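Local coordinates for terminal oxygenase component of carbazole (Janthinobacterium sp., PDB 7BUG), which catalyses, as the terminal oxygenase of carbazole 1,9a-dioxygenase, the angular dioxygenation of carbazole at a mononuclear iron that receives electrons from a Rieske [2Fe-2S] cluster, at residues F329-D332 and D333-A336. Residues are numbered along the deposited sequence; the frame is centred on the assembly and turned at random.
With FE2 (Fe (II) ion), chain E.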
ATOM      1  N   PHE A 329     -29.613   1.074  14.340  1.00 21.11           N
ATOM      2  CA  PHE A 329     -29.031   0.399  15.518  1.00 17.79           C
ATOM      3  C   PHE A 329     -27.675  -0.211  15.137  1.00 17.86           C
ATOM      4  O   PHE A 329     -26.645   0.013  15.838  1.00 18.03           O
ATOM      5  CB  PHE A 329     -30.020  -0.643  16.034  1.00 20.46           C
ATOM      6  CG  PHE A 329     -29.642  -1.331  17.296  1.00 20.00           C
ATOM      7  CD1 PHE A 329     -29.975  -0.801  18.532  1.00 20.05           C
ATOM      8  CD2 PHE A 329     -28.958  -2.538  17.263  1.00 19.58           C
ATOM      9  CE1 PHE A 329     -29.692  -1.494  19.696  1.00 18.39           C
ATOM     10  CE2 PHE A 329     -28.617  -3.183  18.433  1.00 18.82           C
ATOM     11  CZ  PHE A 329     -28.979  -2.669  19.654  1.00 20.51           C
ATOM     12  N   ASN A 330     -27.641  -0.963  14.031  1.00 16.96           N
ATOM     13  CA  ASN A 330     -26.396  -1.738  13.717  1.00 15.96           C
ATOM     14  C   ASN A 330     -25.286  -0.896  13.091  1.00 16.34           C
ATOM     15  O   ASN A 330     -24.149  -1.379  13.052  1.00 15.35           O
ATOM     16  CB  ASN A 330     -26.647  -2.980  12.856  1.00 16.69           C
ATOM     17  CG  ASN A 330     -27.408  -4.041  13.619  1.00 16.92           C
ATOM     18  OD1 ASN A 330     -28.450  -4.467  13.147  1.00 18.20           O
ATOM     19  ND2 ASN A 330     -26.922  -4.476  14.777  1.00 15.44           N
ATOM     20  N   ASN A 331     -25.568   0.330  12.619  1.00 15.57           N
ATOM     21  CA  ASN A 331     -24.479   1.183  12.103  1.00 17.49           C
ATOM     22  C   ASN A 331     -23.397   1.359  13.169  1.00 17.05           C
ATOM     23  O   ASN A 331     -22.221   1.410  12.776  1.00 18.72           O
ATOM     24  CB  ASN A 331     -24.999   2.537  11.620  1.00 19.35           C
ATOM     25  CG  ASN A 331     -25.511   2.521  10.206  1.00 22.91           C
ATOM     26  OD1 ASN A 331     -25.413   1.520   9.466  1.00 25.17           O
ATOM     27  ND2 ASN A 331     -26.075   3.649   9.802  1.00 28.06           N
ATOM     28  N   ASP A 332     -23.724   1.402  14.458  1.00 18.09           N
ATOM     29  CA  ASP A 332     -22.694   1.559  15.518  1.00 19.45           C
ATOM     30  C   ASP A 332     -21.830   0.285  15.597  1.00 19.17           C
ATOM     31  O   ASP A 332     -20.681   0.382  15.914  1.00 17.99           O
ATOM     32  CB  ASP A 332     -23.276   1.937  16.873  1.00 22.25           C
ATOM     33  CG  ASP A 332     -23.792   3.380  16.911  1.00 22.99           C
ATOM     34  OD1 ASP A 332     -23.138   4.281  16.294  1.00 24.82           O
ATOM     35  OD2 ASP A 332     -24.862   3.573  17.480  1.00 25.89           O
ATOM     36  N   ASP A 333     -22.380  -0.882  15.270  1.00 16.51           N
ATOM     37  CA  ASP A 333     -21.567  -2.119  15.229  1.00 16.21           C
ATOM     38  C   ASP A 333     -20.504  -1.995  14.143  1.00 14.88           C
ATOM     39  O   ASP A 333     -19.413  -2.583  14.324  1.00 16.10           O
ATOM     40  CB  ASP A 333     -22.456  -3.326  14.948  1.00 14.61           C
ATOM     41  CG  ASP A 333     -23.314  -3.671  16.148  1.00 16.20           C
ATOM     42  OD1 ASP A 333     -22.791  -3.731  17.289  1.00 16.34           O
ATOM     43  OD2 ASP A 333     -24.489  -3.806  15.956  1.00 17.66           O
ATOM     44  N   ILE A 334     -20.842  -1.355  13.039  1.00 16.24           N
ATOM     45  CA  ILE A 334     -19.924  -1.259  11.876  1.00 16.49           C
ATOM     46  C   ILE A 334     -18.647  -0.518  12.294  1.00 17.29           C
ATOM     47  O   ILE A 334     -17.523  -1.054  12.111  1.00 16.12           O
ATOM     48  CB  ILE A 334     -20.614  -0.631  10.671  1.00 17.30           C
ATOM     49  CG1 ILE A 334     -21.710  -1.584  10.169  1.00 17.94           C
ATOM     50  CG2 ILE A 334     -19.583  -0.288   9.595  1.00 15.86           C
ATOM     51  CD1 ILE A 334     -22.498  -1.009   9.032  1.00 19.94           C
ATOM     52  N   TRP A 335     -18.783   0.650  12.932  1.00 17.72           N
ATOM     53  CA  TRP A 335     -17.546   1.401  13.260  1.00 17.74           C
ATOM     54  C   TRP A 335     -16.851   0.736  14.476  1.00 14.78           C
ATOM     55  O   TRP A 335     -15.617   0.817  14.569  1.00 15.56           O
ATOM     56  CB  TRP A 335     -17.792   2.915  13.331  1.00 21.67           C
ATOM     57  CG  TRP A 335     -18.689   3.371  14.415  1.00 22.61           C
ATOM     58  CD1 TRP A 335     -19.995   3.773  14.279  1.00 25.24           C
ATOM     59  CD2 TRP A 335     -18.340   3.537  15.796  1.00 24.15           C
ATOM     60  NE1 TRP A 335     -20.488   4.118  15.504  1.00 23.66           N
ATOM     61  CE2 TRP A 335     -19.503   4.001  16.447  1.00 22.78           C
ATOM     62  CE3 TRP A 335     -17.164   3.371  16.545  1.00 23.90           C
ATOM     63  CZ2 TRP A 335     -19.514   4.280  17.812  1.00 21.97           C
ATOM     64  CZ3 TRP A 335     -17.180   3.661  17.892  1.00 22.45           C
ATOM     65  CH2 TRP A 335     -18.337   4.130  18.502  1.00 22.12           C
ATOM     66  N   ALA A 336     -17.562   0.031  15.356  1.00 15.69           N
ATOM     67  CA  ALA A 336     -16.927  -0.767  16.433  1.00 15.66           C
ATOM     68  C   ALA A 336     -15.996  -1.813  15.799  1.00 16.32           C
ATOM     69  O   ALA A 336     -14.851  -1.970  16.249  1.00 14.74           O
ATOM     70  CB  ALA A 336     -17.922  -1.431  17.328  1.00 16.93           C
TER
HETATM   71 FE   FE2 E 402     -24.335  -4.543  18.319  1.00 19.09          FE
HETATM   72  O   HOH W   1     -25.795  -5.618  18.356  1.00 23.56           O
HETATM   73  O   HOH W   2     -23.743  -6.449  17.401  1.00 23.68           O
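Asp333 OD2 is gripped twice: Asn330 ND2 donates to it over 2.8 Å in a nearly straight bond (167°), and the ferrous ion binds it at 2.5 Å. The other carboxylate oxygen, Asp333 OD1, lies nearer the metal, 2.0 Å from the iron, and this uneven bidentate grip completes with His183 and His187 the facial triad of two histidines and one carboxylate found in Rieske oxygenases; two waters also bind the iron. Asn330 is thus a second-shell residue: OD2 lies in its amide plane, and a hydrogen bond from Gln282 to its OD1 helps fix the amide's rotation. The amide thereby holds the oxygen farther from the metal, a worked case of a second-shell residue positioning a first-shell ligand.

Two residues further along, a second i to i+3 pair forms: Asp332 and Trp335 run side by side, and Trp335 NE1 reaches the anti lone pair of Asp332 OD1 at 2.8 Å, the carboxylate standing nearly upright to the ring (82°). With CG lodged between backbone N and carbonyl carbon (chi1 65°), the indole folds back over its own helix, with Asp332 O over one face, near the rim. A phenylalanine in place of Trp335 would probably leave Asp332 OD1 without its N-H partner and the carboxylate freer to turn. Trp335 also meets Trp91 of a neighbouring subunit, while Asn330 rests on strand 293-303 and Asp333 touches Asn177 of helix 171-179, placing the N-terminal part of helix 331-344 between sheet, helix and subunit interface.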